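Local coordinates for protein 2'-deoxycytidine 5'-triphosphate deaminase (Agrobacterium tumefaciens, PDB 2R9Q) that probably catalyses the hydrolytic deamination of dCTP to dUTP, supplying the precursor of thymidine nucleotides, at residues B[100-113]-B[161-173]. Numbering follows the deposited sequence.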
ATOM      1  N   LEU B 100      -7.249  38.380  -7.151  1.00 68.07           N
ATOM      2  CA  LEU B 100      -8.048  38.838  -8.274  1.00 69.08           C
ATOM      3  C   LEU B 100      -9.117  39.880  -7.903  1.00 69.48           C
ATOM      4  O   LEU B 100      -9.632  39.899  -6.793  1.00 68.68           O
ATOM      5  CB  LEU B 100      -8.690  37.640  -8.989  1.00 69.06           C
ATOM      6  CG  LEU B 100      -7.761  36.588  -9.614  1.00 69.84           C
ATOM      7  CD1 LEU B 100      -8.593  35.390 -10.048  1.00 68.56           C
ATOM      8  CD2 LEU B 100      -6.913  37.153 -10.795  1.00 68.97           C
ATOM      9  N   ALA B 101      -9.367  40.774  -8.859  1.00 70.41           N
ATOM     10  CA  ALA B 101     -10.572  41.601  -8.943  1.00 70.95           C
ATOM     11  C   ALA B 101     -10.967  41.629 -10.444  1.00 71.51           C
ATOM     12  O   ALA B 101     -10.648  42.550 -11.187  1.00 71.05           O
ATOM     13  CB  ALA B 101     -10.307  42.979  -8.397  1.00 70.57           C
ATOM     14  N   LEU B 102     -11.629  40.566 -10.881  1.00 72.59           N
ATOM     15  CA  LEU B 102     -11.964  40.349 -12.291  1.00 72.54           C
ATOM     16  C   LEU B 102     -13.146  41.210 -12.816  1.00 73.03           C
ATOM     17  O   LEU B 102     -14.176  41.343 -12.143  1.00 71.59           O
ATOM     18  CB  LEU B 102     -12.282  38.864 -12.515  1.00 72.37           C
ATOM     19  CG  LEU B 102     -11.225  37.951 -13.166  1.00 72.25           C
ATOM     20  CD1 LEU B 102      -9.809  38.287 -12.748  1.00 70.48           C
ATOM     21  CD2 LEU B 102     -11.580  36.487 -12.872  1.00 71.31           C
ATOM     22  N   PRO B 103     -13.003  41.778 -14.033  1.00 73.35           N
ATOM     23  CA  PRO B 103     -14.151  42.326 -14.773  1.00 74.02           C
ATOM     24  C   PRO B 103     -15.307  41.323 -14.839  1.00 74.03           C
ATOM     25  O   PRO B 103     -15.054  40.140 -15.054  1.00 74.04           O
ATOM     26  CB  PRO B 103     -13.587  42.558 -16.179  1.00 74.05           C
ATOM     27  CG  PRO B 103     -12.121  42.742 -15.986  1.00 74.07           C
ATOM     28  CD  PRO B 103     -11.740  41.933 -14.769  1.00 73.49           C
ATOM     29  N   ALA B 104     -16.548  41.787 -14.681  1.00 73.60           N
ATOM     30  CA  ALA B 104     -17.726  40.911 -14.569  1.00 73.75           C
ATOM     31  C   ALA B 104     -17.992  39.969 -15.764  1.00 73.16           C
ATOM     32  O   ALA B 104     -18.726  38.982 -15.621  1.00 71.90           O
ATOM     33  CB  ALA B 104     -18.984  41.744 -14.266  1.00 73.83           C
ATOM     34  N   ASP B 105     -17.410  40.287 -16.925  1.00 72.53           N
ATOM     35  CA  ASP B 105     -17.473  39.408 -18.123  1.00 72.29           C
ATOM     36  C   ASP B 105     -16.300  38.401 -18.256  1.00 70.90           C
ATOM     37  O   ASP B 105     -16.277  37.569 -19.169  1.00 70.45           O
ATOM     38  CB  ASP B 105     -17.608  40.253 -19.410  1.00 72.62           C
ATOM     39  CG  ASP B 105     -16.374  41.117 -19.710  1.00 72.94           C
ATOM     40  OD1 ASP B 105     -15.774  41.722 -18.788  1.00 71.34           O
ATOM     41  OD2 ASP B 105     -16.018  41.212 -20.905  1.00 76.02           O
ATOM     42  N   MET B 106     -15.342  38.505 -17.335  1.00 69.18           N
ATOM     43  CA  MET B 106     -14.108  37.742 -17.351  1.00 67.71           C
ATOM     44  C   MET B 106     -14.142  36.683 -16.257  1.00 66.80           C
ATOM     45  O   MET B 106     -14.416  36.980 -15.093  1.00 65.27           O
ATOM     46  CB  MET B 106     -12.903  38.667 -17.147  1.00 67.45           C
ATOM     47  CG  MET B 106     -11.547  38.005 -17.361  1.00 67.34           C
ATOM     48  SD  MET B 106     -10.133  39.091 -17.106  1.00 64.98           S
ATOM     49  CE  MET B 106     -10.461  40.355 -18.367  1.00 65.77           C
ATOM     50  N   SER B 107     -13.886  35.448 -16.678  1.00 66.03           N
ATOM     51  CA  SER B 107     -13.720  34.304 -15.796  1.00 65.29           C
ATOM     52  C   SER B 107     -12.325  33.688 -15.955  1.00 63.67           C
ATOM     53  O   SER B 107     -11.526  34.137 -16.772  1.00 63.30           O
ATOM     54  CB  SER B 107     -14.803  33.252 -16.081  1.00 65.42           C
ATOM     55  OG  SER B 107     -14.576  32.567 -17.296  1.00 65.07           O
ATOM     56  N   ALA B 108     -12.021  32.678 -15.152  1.00 62.53           N
ATOM     57  CA  ALA B 108     -10.786  31.935 -15.340  1.00 62.17           C
ATOM     58  C   ALA B 108     -10.846  30.468 -14.896  1.00 61.39           C
ATOM     59  O   ALA B 108     -11.698  30.071 -14.120  1.00 60.37           O
ATOM     60  CB  ALA B 108      -9.610  32.676 -14.713  1.00 60.80           C
ATOM     61  N   SER B 109      -9.945  29.664 -15.456  1.00 61.22           N
ATOM     62  CA  SER B 109      -9.711  28.299 -14.980  1.00 60.79           C
ATOM     63  C   SER B 109      -8.196  28.019 -14.651  1.00 59.64           C
ATOM     64  O   SER B 109      -7.321  28.729 -15.086  1.00 58.10           O
ATOM     65  CB  SER B 109     -10.307  27.294 -15.973  1.00 60.60           C
ATOM     66  OG  SER B 109      -9.594  27.244 -17.184  1.00 61.29           O
ATOM     67  N   ALA B 110      -7.935  26.979 -13.864  1.00 58.93           N
ATOM     68  CA  ALA B 110      -6.579  26.600 -13.446  1.00 58.23           C
ATOM     69  C   ALA B 110      -6.257  25.137 -13.794  1.00 57.64           C
ATOM     70  O   ALA B 110      -7.141  24.274 -13.846  1.00 58.68           O
ATOM     71  CB  ALA B 110      -6.380  26.870 -11.959  1.00 57.23           C
ATOM     72  N   ASN B 111      -4.989  24.902 -14.116  1.00 57.20           N
ATOM     73  CA  ASN B 111      -4.432  23.597 -14.400  1.00 57.05           C
ATOM     74  C   ASN B 111      -2.999  23.551 -13.866  1.00 57.03           C
ATOM     75  O   ASN B 111      -2.356  24.598 -13.734  1.00 56.81           O
ATOM     76  CB  ASN B 111      -4.424  23.327 -15.899  1.00 56.89           C
ATOM     77  CG  ASN B 111      -5.679  22.682 -16.379  1.00 56.70           C
ATOM     78  OD1 ASN B 111      -6.302  21.887 -15.663  1.00 58.74           O
ATOM     79  ND2 ASN B 111      -6.057  22.989 -17.610  1.00 52.93           N
ATOM     80  N   PRO B 112      -2.507  22.354 -13.508  1.00 56.96           N
ATOM     81  CA  PRO B 112      -1.094  22.234 -13.180  1.00 56.66           C
ATOM     82  C   PRO B 112      -0.176  22.560 -14.330  1.00 55.99           C
ATOM     83  O   PRO B 112      -0.516  22.322 -15.460  1.00 55.56           O
ATOM     84  CB  PRO B 112      -0.950  20.778 -12.774  1.00 57.00           C
ATOM     85  CG  PRO B 112      -2.135  20.099 -13.358  1.00 57.11           C
ATOM     86  CD  PRO B 112      -3.216  21.075 -13.333  1.00 56.92           C
ATOM     87  N   LYS B 113       0.979  23.140 -14.035  1.00 56.32           N
ATOM     88  CA  LYS B 113       2.052  23.224 -15.005  1.00 56.22           C
ATOM     89  C   LYS B 113       2.486  21.833 -15.349  1.00 56.58           C
ATOM     90  O   LYS B 113       2.330  20.906 -14.546  1.00 55.63           O
ATOM     91  CB  LYS B 113       3.237  23.988 -14.443  1.00 57.22           C
ATOM     92  CG  LYS B 113       2.963  25.453 -14.202  1.00 57.31           C
ATOM     93  CD  LYS B 113       3.978  26.062 -13.269  1.00 60.44           C
ATOM     94  CE  LYS B 113       5.393  25.983 -13.789  1.00 61.43           C
ATOM     95  NZ  LYS B 113       5.501  26.722 -15.069  1.00 61.75           N
ATOM     96  N   SER B 161       7.401  29.453  -5.411  1.00 56.95           N
ATOM     97  CA  SER B 161       7.300  28.235  -6.201  1.00 56.78           C
ATOM     98  C   SER B 161       6.075  28.304  -7.097  1.00 56.70           C
ATOM     99  O   SER B 161       5.050  28.849  -6.719  1.00 55.76           O
ATOM    100  CB  SER B 161       7.309  26.975  -5.321  1.00 56.62           C
ATOM    101  OG  SER B 161       8.548  26.795  -4.663  1.00 55.40           O
ATOM    102  N   ARG B 162       6.217  27.792  -8.309  1.00 57.08           N
ATOM    103  CA  ARG B 162       5.167  27.872  -9.311  1.00 57.74           C
ATOM    104  C   ARG B 162       4.759  26.470  -9.677  1.00 57.85           C
ATOM    105  O   ARG B 162       5.517  25.772 -10.283  1.00 57.04           O
ATOM    106  CB  ARG B 162       5.675  28.643 -10.515  1.00 56.99           C
ATOM    107  CG  ARG B 162       5.767  30.122 -10.240  1.00 58.09           C
ATOM    108  CD  ARG B 162       6.897  30.810 -10.933  1.00 56.65           C
ATOM    109  NE  ARG B 162       6.790  30.623 -12.366  1.00 58.77           N
ATOM    110  CZ  ARG B 162       7.486  31.270 -13.298  1.00 58.86           C
ATOM    111  NH1 ARG B 162       8.362  32.198 -12.984  1.00 58.89           N
ATOM    112  NH2 ARG B 162       7.280  30.987 -14.576  1.00 61.27           N
ATOM    113  N   LEU B 163       3.576  26.044  -9.253  1.00 59.50           N
ATOM    114  CA  LEU B 163       3.116  24.673  -9.520  1.00 59.69           C
ATOM    115  C   LEU B 163       1.930  24.652 -10.476  1.00 59.42           C
ATOM    116  O   LEU B 163       1.693  23.682 -11.185  1.00 58.59           O
ATOM    117  CB  LEU B 163       2.824  23.942  -8.225  1.00 60.02           C
ATOM    118  CG  LEU B 163       3.927  23.582  -7.206  1.00 60.94           C
ATOM    119  CD1 LEU B 163       4.412  24.798  -6.429  1.00 62.14           C
ATOM    120  CD2 LEU B 163       3.385  22.588  -6.197  1.00 60.42           C
ATOM    121  N   SER B 164       1.279  25.793 -10.585  1.00 60.03           N
ATOM    122  CA  SER B 164      -0.001  25.905 -11.221  1.00 60.12           C
ATOM    123  C   SER B 164      -0.063  27.116 -12.113  1.00 59.46           C
ATOM    124  O   SER B 164       0.739  28.016 -11.988  1.00 59.19           O
ATOM    125  CB  SER B 164      -1.041  26.016 -10.120  1.00 59.92           C
ATOM    126  OG  SER B 164      -2.323  25.878 -10.641  1.00 61.93           O
ATOM    127  N   GLN B 165      -1.027  27.125 -13.020  1.00 59.99           N
ATOM    128  CA  GLN B 165      -1.312  28.294 -13.854  1.00 60.14           C
ATOM    129  C   GLN B 165      -2.807  28.561 -14.094  1.00 59.78           C
ATOM    130  O   GLN B 165      -3.633  27.660 -14.076  1.00 58.32           O
ATOM    131  CB  GLN B 165      -0.542  28.256 -15.161  1.00 60.06           C
ATOM    132  CG  GLN B 165      -0.586  27.001 -15.890  1.00 60.85           C
ATOM    133  CD  GLN B 165       0.412  26.945 -17.011  1.00 63.50           C
ATOM    134  OE1 GLN B 165       0.186  26.256 -18.001  1.00 66.32           O
ATOM    135  NE2 GLN B 165       1.512  27.683 -16.886  1.00 64.89           N
ATOM    136  N   ILE B 166      -3.112  29.843 -14.283  1.00 60.33           N
ATOM    137  CA  ILE B 166      -4.461  30.344 -14.470  1.00 60.64           C
ATOM    138  C   ILE B 166      -4.605  30.969 -15.885  1.00 61.05           C
ATOM    139  O   ILE B 166      -3.793  31.794 -16.303  1.00 60.46           O
ATOM    140  CB  ILE B 166      -4.830  31.320 -13.313  1.00 60.29           C
ATOM    141  CG1 ILE B 166      -6.302  31.734 -13.350  1.00 61.25           C
ATOM    142  CG2 ILE B 166      -3.967  32.562 -13.300  1.00 60.14           C
ATOM    143  CD1 ILE B 166      -6.662  32.629 -12.205  1.00 60.42           C
ATOM    144  N   ARG B 167      -5.624  30.527 -16.619  1.00 60.69           N
ATOM    145  CA  ARG B 167      -5.974  31.073 -17.935  1.00 61.11           C
ATOM    146  C   ARG B 167      -7.246  31.910 -17.810  1.00 61.02           C
ATOM    147  O   ARG B 167      -8.233  31.464 -17.246  1.00 59.36           O
ATOM    148  CB  ARG B 167      -6.180  29.924 -18.919  1.00 60.94           C
ATOM    149  CG  ARG B 167      -6.702  30.292 -20.301  1.00 60.14           C
ATOM    150  CD  ARG B 167      -6.532  29.126 -21.260  1.00 59.25           C
ATOM    151  NE  ARG B 167      -5.124  28.869 -21.621  1.00 58.63           N
ATOM    152  CZ  ARG B 167      -4.722  27.923 -22.460  1.00 55.67           C
ATOM    153  NH1 ARG B 167      -5.595  27.111 -23.011  1.00 58.60           N
ATOM    154  NH2 ARG B 167      -3.435  27.777 -22.741  1.00 55.09           N
ATOM    155  N   PHE B 168      -7.201  33.130 -18.327  1.00 62.42           N
ATOM    156  CA  PHE B 168      -8.345  34.065 -18.294  1.00 63.39           C
ATOM    157  C   PHE B 168      -9.063  34.103 -19.620  1.00 64.59           C
ATOM    158  O   PHE B 168      -8.438  33.989 -20.666  1.00 64.02           O
ATOM    159  CB  PHE B 168      -7.890  35.479 -17.936  1.00 62.78           C
ATOM    160  CG  PHE B 168      -7.087  35.553 -16.682  1.00 61.14           C
ATOM    161  CD1 PHE B 168      -7.695  35.789 -15.477  1.00 59.49           C
ATOM    162  CD2 PHE B 168      -5.713  35.381 -16.714  1.00 62.34           C
ATOM    163  CE1 PHE B 168      -6.969  35.831 -14.330  1.00 60.38           C
ATOM    164  CE2 PHE B 168      -4.979  35.439 -15.570  1.00 60.52           C
ATOM    165  CZ  PHE B 168      -5.605  35.665 -14.376  1.00 61.05           C
ATOM    166  N   ARG B 169     -10.385  34.263 -19.569  1.00 66.85           N
ATOM    167  CA  ARG B 169     -11.206  34.303 -20.780  1.00 68.39           C
ATOM    168  C   ARG B 169     -12.487  35.167 -20.700  1.00 69.45           C
ATOM    169  O   ARG B 169     -13.032  35.403 -19.619  1.00 69.02           O
ATOM    170  CB  ARG B 169     -11.568  32.874 -21.170  1.00 68.82           C
ATOM    171  CG  ARG B 169     -12.355  32.137 -20.120  1.00 68.79           C
ATOM    172  CD  ARG B 169     -12.814  30.791 -20.612  1.00 70.78           C
ATOM    173  NE  ARG B 169     -11.739  29.909 -21.058  1.00 70.85           N
ATOM    174  CZ  ARG B 169     -10.888  29.268 -20.256  1.00 70.80           C
ATOM    175  NH1 ARG B 169     -10.903  29.438 -18.939  1.00 71.68           N
ATOM    176  NH2 ARG B 169      -9.985  28.470 -20.789  1.00 70.92           N
ATOM    177  N   ILE B 170     -12.948  35.650 -21.852  1.00 70.66           N
ATOM    178  CA  ILE B 170     -14.289  36.252 -21.967  1.00 71.44           C
ATOM    179  C   ILE B 170     -15.131  35.339 -22.843  1.00 72.37           C
ATOM    180  O   ILE B 170     -14.797  35.086 -23.979  1.00 71.19           O
ATOM    181  CB  ILE B 170     -14.261  37.706 -22.490  1.00 71.35           C
ATOM    182  CG1 ILE B 170     -13.402  38.578 -21.545  1.00 70.92           C
ATOM    183  CG2 ILE B 170     -15.701  38.286 -22.582  1.00 68.59           C
ATOM    184  CD1 ILE B 170     -12.565  39.633 -22.226  1.00 69.11           C
ATOM    185  N   GLY B 171     -16.205  34.811 -22.259  1.00 74.37           N
ATOM    186  CA  GLY B 171     -16.988  33.733 -22.858  1.00 75.31           C
ATOM    187  C   GLY B 171     -16.230  32.414 -22.940  1.00 76.17           C
ATOM    188  O   GLY B 171     -15.271  32.171 -22.212  1.00 75.21           O
ATOM    189  N   HIS B 172     -16.678  31.563 -23.850  1.00 77.68           N
ATOM    190  CA  HIS B 172     -16.096  30.257 -24.039  1.00 79.02           C
ATOM    191  C   HIS B 172     -16.034  29.967 -25.527  1.00 78.77           C
ATOM    192  O   HIS B 172     -16.870  29.258 -26.049  1.00 78.23           O
ATOM    193  CB  HIS B 172     -16.929  29.221 -23.280  1.00 79.75           C
ATOM    194  CG  HIS B 172     -16.148  28.042 -22.798  1.00 81.41           C
ATOM    195  ND1 HIS B 172     -16.742  26.829 -22.512  1.00 82.37           N
ATOM    196  CD2 HIS B 172     -14.823  27.879 -22.564  1.00 82.97           C
ATOM    197  CE1 HIS B 172     -15.818  25.978 -22.106  1.00 83.46           C
ATOM    198  NE2 HIS B 172     -14.645  26.589 -22.128  1.00 83.41           N
ATOM    199  N   ALA B 173     -14.995  30.493 -26.174  1.00 79.37           N
ATOM    200  CA  ALA B 173     -14.835  30.464 -27.630  1.00 79.88           C
ATOM    201  C   ALA B 173     -14.157  29.194 -28.126  1.00 80.19           C
ATOM    202  O   ALA B 173     -13.144  29.255 -28.836  1.00 79.07           O
ATOM    203  CB  ALA B 173     -14.065  31.687 -28.097  1.00 79.75           C
TER
HETATM  204  O   HOH W   1     -13.248  30.088 -17.181  1.00 37.76           O
HETATM  205  O   HOH W   2      -1.283  23.907 -17.622  1.00 38.27           O
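Lys113 lays its aliphatic chain along the backbone of Arg162 and Leu163, with CD 3.4 Å from Arg162 O, while its own N donates a bond to Leu163 O. Bends at chi3 and chi4 carry CD and CE past Arg162 O, and NZ ends in a salt bridge with Asp44. Gln165 crosses Lys113 at about a right angle, its NE2 3.8 Å from Lys113 CG; this amide also donates to Asp44, and a water joins its OE1 to Pro112 O. Between these residues and the turn at Pro103 to Met106, strands 106-112 and 162-170 run antiparallel in a sheet of the dUTPase-like N-terminal domain, with paired backbone bonds at Ser107–Arg169, Ser109–Arg167 and Asn111–Gln165. Arg169 shares its face of the sheet with the two serines. Its chain bends at chi3 (57°), bringing Arg169 NH1 to 3.1 Å from Ser109 OG, a bond tilted 19° from the guanidinium plane; a water links the same nitrogen to Ser107 OG, and NE pairs with Glu338. The reverse face is apolar. There Phe168 CD1 meets Ala108 CB at 3.7 Å, and Ile166 CG1 lies over one face of the ring toward the rim. Leu100, from strand 91-101 of a second sheet, packs onto this face and so joins the two sheets: its CD2 touches the Phe168 ring edge at CE1 (3.8 Å), and Leu100 CD1 reaches Ile166 CD1 tip to tip at 4.0 Å. Met106 SD adds an oblique Met-aromatic contact, 5.4 Å from the centroid of the Phe168 ring.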